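Local atomic coordinates of major capsid protein (Paramecium bursaria Chlorella virus 1, PDB entry 5TIP), a protein that self-assembles as trimers into the large icosahedral capsid of a chlorovirus, forming most of its glycosylated protein shell. Residues 272-276 / 347-351; 311-315 / 327-333. All blocks are in the same frame, centred on the assembly; numbering follows the deposited sequence.

Interaction 1: residues 272-276 / 347-351; sequences GQYTA and PAGVY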
ATOM      1  N   GLY A 272      -7.583  -2.855 -23.970  1.00 25.50           N
ATOM      2  CA  GLY A 272      -6.727  -3.277 -22.881  1.00 24.63           C
ATOM      3  C   GLY A 272      -6.098  -4.641 -23.035  1.00 23.04           C
ATOM      4  O   GLY A 272      -5.463  -5.118 -22.091  1.00 22.88           O
ATOM      5  N   GLN A 273      -6.252  -5.291 -24.187  1.00 24.04           N
ATOM      6  CA  GLN A 273      -5.634  -6.596 -24.408  1.00 26.16           C
ATOM      7  C   GLN A 273      -4.174  -6.379 -24.775  1.00 28.12           C
ATOM      8  O   GLN A 273      -3.852  -6.004 -25.905  1.00 27.94           O
ATOM      9  CB  GLN A 273      -6.363  -7.380 -25.493  1.00 25.70           C
ATOM     10  CG  GLN A 273      -5.820  -8.794 -25.656  1.00 25.88           C
ATOM     11  CD  GLN A 273      -6.255  -9.458 -26.946  1.00 28.02           C
ATOM     12  OE1 GLN A 273      -7.228  -9.047 -27.575  1.00 32.04           O
ATOM     13  NE2 GLN A 273      -5.533 -10.499 -27.344  1.00 29.38           N
ATOM     14  N   TYR A 274      -3.283  -6.621 -23.817  1.00 29.24           N
ATOM     15  CA  TYR A 274      -1.852  -6.460 -24.020  1.00 28.31           C
ATOM     16  C   TYR A 274      -1.119  -7.789 -24.119  1.00 28.95           C
ATOM     17  O   TYR A 274       0.100  -7.796 -24.320  1.00 30.51           O
ATOM     18  CB  TYR A 274      -1.249  -5.625 -22.884  1.00 25.80           C
ATOM     19  CG  TYR A 274      -1.817  -4.227 -22.777  1.00 24.99           C
ATOM     20  CD1 TYR A 274      -2.137  -3.496 -23.913  1.00 25.06           C
ATOM     21  CD2 TYR A 274      -2.030  -3.638 -21.539  1.00 25.97           C
ATOM     22  CE1 TYR A 274      -2.654  -2.219 -23.817  1.00 25.61           C
ATOM     23  CE2 TYR A 274      -2.543  -2.361 -21.433  1.00 25.28           C
ATOM     24  CZ  TYR A 274      -2.854  -1.656 -22.575  1.00 24.96           C
ATOM     25  OH  TYR A 274      -3.365  -0.384 -22.474  1.00 27.37           O
ATOM     26  N   THR A 275      -1.824  -8.907 -23.982  1.00 28.96           N
ATOM     27  CA  THR A 275      -1.219 -10.227 -24.030  1.00 29.24           C
ATOM     28  C   THR A 275      -2.024 -11.113 -24.970  1.00 28.50           C
ATOM     29  O   THR A 275      -3.116 -10.755 -25.418  1.00 24.78           O
ATOM     30  CB  THR A 275      -1.138 -10.859 -22.635  1.00 27.63           C
ATOM     31  OG1 THR A 275      -2.428 -10.803 -22.013  1.00 27.91           O
ATOM     32  CG2 THR A 275      -0.129 -10.116 -21.773  1.00 24.48           C
ATOM     33  N   ALA A 276      -1.471 -12.284 -25.262  1.00 21.55           N
ATOM     34  CA  ALA A 276      -2.119 -13.224 -26.161  1.00 25.20           C
ATOM     35  C   ALA A 276      -3.217 -14.000 -25.444  1.00 25.76           C
ATOM     36  O   ALA A 276      -3.143 -14.261 -24.240  1.00 28.51           O
ATOM     37  CB  ALA A 276      -1.095 -14.194 -26.748  1.00 25.84           C
ATOM     38  N   PRO A 347       0.873  -5.701 -14.750  1.00 24.52           N
ATOM     39  CA  PRO A 347       0.476  -6.872 -15.536  1.00 24.70           C
ATOM     40  C   PRO A 347       1.368  -7.046 -16.756  1.00 25.52           C
ATOM     41  O   PRO A 347       1.969  -6.093 -17.257  1.00 29.88           O
ATOM     42  CB  PRO A 347      -0.969  -6.558 -15.938  1.00 23.29           C
ATOM     43  CG  PRO A 347      -1.066  -5.069 -15.859  1.00 22.07           C
ATOM     44  CD  PRO A 347      -0.179  -4.671 -14.719  1.00 21.53           C
ATOM     45  N   ALA A 348       1.458  -8.289 -17.219  1.00 22.19           N
ATOM     46  CA  ALA A 348       2.279  -8.595 -18.380  1.00 23.76           C
ATOM     47  C   ALA A 348       1.791  -7.820 -19.597  1.00 26.96           C
ATOM     48  O   ALA A 348       0.599  -7.541 -19.749  1.00 30.84           O
ATOM     49  CB  ALA A 348       2.261 -10.097 -18.666  1.00 23.56           C
ATOM     50  N   GLY A 349       2.732  -7.468 -20.471  1.00 23.56           N
ATOM     51  CA  GLY A 349       2.423  -6.718 -21.666  1.00 19.42           C
ATOM     52  C   GLY A 349       2.589  -5.221 -21.544  1.00 23.36           C
ATOM     53  O   GLY A 349       2.473  -4.519 -22.555  1.00 23.87           O
ATOM     54  N   VAL A 350       2.855  -4.710 -20.346  1.00 23.86           N
ATOM     55  CA  VAL A 350       3.122  -3.295 -20.121  1.00 21.81           C
ATOM     56  C   VAL A 350       4.566  -3.162 -19.665  1.00 22.17           C
ATOM     57  O   VAL A 350       4.996  -3.856 -18.737  1.00 26.05           O
ATOM     58  CB  VAL A 350       2.156  -2.692 -19.085  1.00 21.93           C
ATOM     59  CG1 VAL A 350       2.422  -1.206 -18.920  1.00 20.82           C
ATOM     60  CG2 VAL A 350       0.716  -2.935 -19.498  1.00 21.70           C
ATOM     61  N   TYR A 351       5.313  -2.273 -20.316  1.00 21.44           N
ATOM     62  CA  TYR A 351       6.746  -2.164 -20.100  1.00 22.13           C
ATOM     63  C   TYR A 351       7.114  -0.730 -19.751  1.00 23.36           C
ATOM     64  O   TYR A 351       6.431   0.219 -20.141  1.00 25.93           O
ATOM     65  CB  TYR A 351       7.526  -2.627 -21.331  1.00 23.09           C
ATOM     66  CG  TYR A 351       7.101  -3.989 -21.833  1.00 24.28           C
ATOM     67  CD1 TYR A 351       7.674  -5.146 -21.324  1.00 23.88           C
ATOM     68  CD2 TYR A 351       6.119  -4.117 -22.807  1.00 22.94           C
ATOM     69  CE1 TYR A 351       7.286  -6.391 -21.774  1.00 22.04           C
ATOM     70  CE2 TYR A 351       5.724  -5.359 -23.262  1.00 19.99           C
ATOM     71  CZ  TYR A 351       6.311  -6.491 -22.742  1.00 22.83           C
ATOM     72  OH  TYR A 351       5.923  -7.731 -23.193  1.00 25.41           O
TER
HETATM   73  O   HOH W   1       2.276  -5.929 -24.815  1.00 26.37           O
HETATM   74  O   HOH W   2       3.182  -8.521 -24.912  1.00 32.89           O
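Tyr274 and Thr275 pack against a type II beta turn, Pro347 to Val350, which leads into strand 350-354 of the C-terminal jelly roll. The turn's own bond, Val350 N to Pro347 O, is weak, while Asn334 ND2 reaches both Pro347 O and Val350 O.

Two methyl groups make the apolar contacts. Val350 CG2 meets the Tyr274 ring obliquely, 3.5 Å from CD2; it gets there because CG1, anti to the backbone N (chi1 -178°), leaves CG2 beside that nitrogen. Thr275 CG2 touches Ala348 CB. The same threonine methyl is also in van der Waals contact with Ala348 O, at 3.4 Å. Gly349 lies across from Tyr274, their CA atoms 4.9 Å apart; its positive phi suits glycine, and its CA comes 3.7 Å from Tyr274 O. On one face of the tyrosine ring lies Gly272 O, near the rim, and the hydroxyl is hydrogen-bonded to Asp110, so helix 109-119 closes the far end.

No direct hydrogen bond crosses the contact. The loop 272-276 is braced internally by Gln273 NE2, which donates in the carbonyl plane to Thr275 O at 3.1 Å. One water lies within hydrogen-bonding distance of Tyr274 O (2.9 Å) and of Gly349 O (2.7 Å).

Interaction 2: residues 311-315 / 327-333; sequences VLDSA and TRKGSYF
Ala315 and Arg328 form an antiparallel hydrogen-bonded pair, and this is the tight part of the contact. Ala315 N donates to Arg328 O at 2.9 Å, almost straight down the carbonyl, and Arg328 N returns the bond to Ala315 O at 3.1 Å. Beside it Ser314 and Lys329 make a non-hydrogen-bonded pair with their CA atoms just 4.0 Å apart. Further along, Gly330 N reaches Asp313 O at 2.9 Å, but from well above the carbonyl plane (59° out of it), as the chain turns from strand into helix. Gly330 CA sits 3.8 Å from Leu312 O. Underneath, Phe333 brings its ring edge to Ala315 O, with CZ 3.5 Å away, and CE2 packs on Ala315 CB. The Arg328 side chain turns away from 311-315 into a buried subunit contact: one face of its guanidinium lies on the Tyr332 ring, NH2 pairs with Glu72 of the second subunit, and Trp204 of that subunit adds a cation-pi contact.

The side formed by Thr327, Ser314 and Lys329 is looser and more open to solvent. Ser314 CB rests on the Thr327 methyl CG2 at 3.5 Å. Lys329 bends at chi2 (-65°) and runs alongside Asp313, pointing the same way; its NZ makes a weak salt bridge to Asp313 OD1 at 3.5 Å, while Asp313 OD2 is held by Gln245.

Strands 312-319 and 322-329 thus pair as a beta hairpin; at the other edge of its first strand, Asp313 and Ser314 both face Thr381 of strand 376-387, a classic beta bulge.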
ATOM      1  N   VAL A 311       4.566 -10.728 -25.579  1.00 27.27           N
ATOM      2  CA  VAL A 311       5.110 -10.973 -26.912  1.00 27.52           C
ATOM      3  C   VAL A 311       6.568 -10.537 -27.015  1.00 28.19           C
ATOM      4  O   VAL A 311       7.336 -11.088 -27.812  1.00 27.78           O
ATOM      5  CB  VAL A 311       4.242 -10.281 -27.981  1.00 27.49           C
ATOM      6  CG1 VAL A 311       4.352  -8.765 -27.887  1.00 30.05           C
ATOM      7  CG2 VAL A 311       4.591 -10.784 -29.376  1.00 28.34           C
ATOM      8  N   LEU A 312       6.967  -9.551 -26.214  1.00 28.71           N
ATOM      9  CA  LEU A 312       8.304  -8.981 -26.328  1.00 27.15           C
ATOM     10  C   LEU A 312       9.332  -9.908 -25.689  1.00 28.50           C
ATOM     11  O   LEU A 312       9.201 -10.282 -24.519  1.00 30.10           O
ATOM     12  CB  LEU A 312       8.354  -7.598 -25.679  1.00 22.97           C
ATOM     13  CG  LEU A 312       9.684  -6.854 -25.831  1.00 23.48           C
ATOM     14  CD1 LEU A 312      10.038  -6.645 -27.299  1.00 22.32           C
ATOM     15  CD2 LEU A 312       9.664  -5.525 -25.087  1.00 22.03           C
ATOM     16  N   ASP A 313      10.350 -10.285 -26.463  1.00 27.90           N
ATOM     17  CA  ASP A 313      11.424 -11.129 -25.950  1.00 28.84           C
ATOM     18  C   ASP A 313      12.547 -10.313 -25.321  1.00 28.75           C
ATOM     19  O   ASP A 313      12.958 -10.592 -24.191  1.00 29.25           O
ATOM     20  CB  ASP A 313      11.994 -12.012 -27.064  1.00 31.37           C
ATOM     21  CG  ASP A 313      13.165 -12.851 -26.593  1.00 33.78           C
ATOM     22  OD1 ASP A 313      13.035 -13.510 -25.540  1.00 35.24           O
ATOM     23  OD2 ASP A 313      14.214 -12.849 -27.269  1.00 35.62           O
ATOM     24  N   SER A 314      13.059  -9.316 -26.038  1.00 28.11           N
ATOM     25  CA  SER A 314      14.129  -8.478 -25.519  1.00 27.00           C
ATOM     26  C   SER A 314      13.996  -7.084 -26.111  1.00 25.93           C
ATOM     27  O   SER A 314      13.298  -6.876 -27.105  1.00 26.23           O
ATOM     28  CB  SER A 314      15.508  -9.071 -25.829  1.00 33.30           C
ATOM     29  OG  SER A 314      15.732  -9.146 -27.227  1.00 40.27           O
ATOM     30  N   ALA A 315      14.676  -6.124 -25.486  1.00 24.70           N
ATOM     31  CA  ALA A 315      14.599  -4.748 -25.952  1.00 25.17           C
ATOM     32  C   ALA A 315      15.800  -3.960 -25.453  1.00 28.89           C
ATOM     33  O   ALA A 315      16.392  -4.285 -24.421  1.00 31.86           O
ATOM     34  CB  ALA A 315      13.301  -4.073 -25.492  1.00 26.60           C
ATOM     35  N   THR A 327      21.023  -4.973 -23.896  1.00 32.67           N
ATOM     36  CA  THR A 327      19.725  -5.588 -24.141  1.00 31.22           C
ATOM     37  C   THR A 327      19.266  -6.390 -22.931  1.00 31.57           C
ATOM     38  O   THR A 327      20.023  -7.191 -22.374  1.00 32.06           O
ATOM     39  CB  THR A 327      19.801  -6.497 -25.367  1.00 32.81           C
ATOM     40  OG1 THR A 327      20.253  -5.743 -26.499  1.00 38.66           O
ATOM     41  CG2 THR A 327      18.440  -7.088 -25.676  1.00 28.60           C
ATOM     42  N   ARG A 328      18.016  -6.173 -22.528  1.00 31.82           N
ATOM     43  CA  ARG A 328      17.391  -6.921 -21.449  1.00 30.28           C
ATOM     44  C   ARG A 328      16.119  -7.580 -21.963  1.00 31.36           C
ATOM     45  O   ARG A 328      15.533  -7.153 -22.961  1.00 30.89           O
ATOM     46  CB  ARG A 328      17.063  -6.020 -20.250  1.00 29.14           C
ATOM     47  CG  ARG A 328      18.239  -5.221 -19.715  1.00 28.68           C
ATOM     48  CD  ARG A 328      19.315  -6.127 -19.143  1.00 26.96           C
ATOM     49  NE  ARG A 328      18.913  -6.758 -17.889  1.00 25.87           N
ATOM     50  CZ  ARG A 328      19.086  -6.213 -16.689  1.00 25.88           C
ATOM     51  NH1 ARG A 328      19.649  -5.018 -16.574  1.00 27.00           N
ATOM     52  NH2 ARG A 328      18.694  -6.861 -15.601  1.00 27.72           N
ATOM     53  N   LYS A 329      15.690  -8.624 -21.259  1.00 33.26           N
ATOM     54  CA  LYS A 329      14.481  -9.334 -21.640  1.00 34.63           C
ATOM     55  C   LYS A 329      13.250  -8.466 -21.397  1.00 32.23           C
ATOM     56  O   LYS A 329      13.291  -7.463 -20.678  1.00 33.27           O
ATOM     57  CB  LYS A 329      14.362 -10.643 -20.861  1.00 36.90           C
ATOM     58  CG  LYS A 329      15.441 -11.663 -21.190  1.00 39.51           C
ATOM     59  CD  LYS A 329      15.348 -12.138 -22.629  1.00 41.31           C
ATOM     60  CE  LYS A 329      16.348 -13.250 -22.899  1.00 42.92           C
ATOM     61  NZ  LYS A 329      16.259 -13.760 -24.295  1.00 42.60           N
ATOM     62  N   GLY A 330      12.136  -8.866 -22.015  1.00 27.67           N
ATOM     63  CA  GLY A 330      10.894  -8.141 -21.820  1.00 23.34           C
ATOM     64  C   GLY A 330      10.399  -8.188 -20.389  1.00 24.17           C
ATOM     65  O   GLY A 330       9.781  -7.234 -19.910  1.00 28.10           O
ATOM     66  N   SER A 331      10.666  -9.291 -19.685  1.00 24.66           N
ATOM     67  CA  SER A 331      10.264  -9.405 -18.289  1.00 22.79           C
ATOM     68  C   SER A 331      11.026  -8.441 -17.388  1.00 27.27           C
ATOM     69  O   SER A 331      10.543  -8.120 -16.298  1.00 27.97           O
ATOM     70  CB  SER A 331      10.456 -10.841 -17.805  1.00 20.49           C
ATOM     71  OG  SER A 331      11.763 -11.303 -18.096  1.00 20.65           O
ATOM     72  N   TYR A 332      12.203  -7.979 -17.816  1.00 27.40           N
ATOM     73  CA  TYR A 332      12.937  -6.989 -17.037  1.00 25.86           C
ATOM     74  C   TYR A 332      12.186  -5.665 -16.987  1.00 25.28           C
ATOM     75  O   TYR A 332      12.077  -5.044 -15.924  1.00 25.33           O
ATOM     76  CB  TYR A 332      14.336  -6.790 -17.622  1.00 24.07           C
ATOM     77  CG  TYR A 332      15.033  -5.537 -17.140  1.00 24.49           C
ATOM     78  CD1 TYR A 332      15.687  -5.508 -15.915  1.00 25.09           C
ATOM     79  CD2 TYR A 332      15.041  -4.380 -17.911  1.00 24.56           C
ATOM     80  CE1 TYR A 332      16.326  -4.365 -15.472  1.00 23.62           C
ATOM     81  CE2 TYR A 332      15.677  -3.234 -17.475  1.00 23.05           C
ATOM     82  CZ  TYR A 332      16.316  -3.233 -16.256  1.00 22.71           C
ATOM     83  OH  TYR A 332      16.950  -2.094 -15.820  1.00 24.87           O
ATOM     84  N   PHE A 333      11.666  -5.215 -18.131  1.00 23.05           N
ATOM     85  CA  PHE A 333      10.942  -3.952 -18.177  1.00 21.17           C
ATOM     86  C   PHE A 333       9.554  -4.060 -17.559  1.00 23.69           C
ATOM     87  O   PHE A 333       8.944  -3.031 -17.251  1.00 25.40           O
ATOM     88  CB  PHE A 333      10.823  -3.471 -19.623  1.00 21.13           C
ATOM     89  CG  PHE A 333      12.140  -3.362 -20.337  1.00 23.00           C
ATOM     90  CD1 PHE A 333      12.919  -2.225 -20.216  1.00 25.06           C
ATOM     91  CD2 PHE A 333      12.593  -4.396 -21.139  1.00 22.21           C
ATOM     92  CE1 PHE A 333      14.130  -2.125 -20.877  1.00 25.42           C
ATOM     93  CE2 PHE A 333      13.801  -4.301 -21.801  1.00 22.78           C
ATOM     94  CZ  PHE A 333      14.570  -3.165 -21.671  1.00 21.96           C
TER

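How the interactions relate
From the N terminus, the chain leaves strand 257-266 and passes through 272-276, the first half of interaction 1. It then makes a long loop to strand 312-319, turns back along strand 322-329 and enters helix 330-341; interaction 2 closes this short hairpin, with 11 residues between its segments. Only after the helix does 347-351 return to complete interaction 1, whose 70-residue loop therefore encloses interaction 2 entirely, without crossing. The two contacts meet at Tyr351: its CE1 lies 3.2 Å from Gly330 O, and its CB packs on Phe333 CB. Interaction 1 sets 272-276 against the turn leading into strand 350-354; together they tie the sheet containing strands 257-266 and 350-354 to the hairpin and helix 330-341.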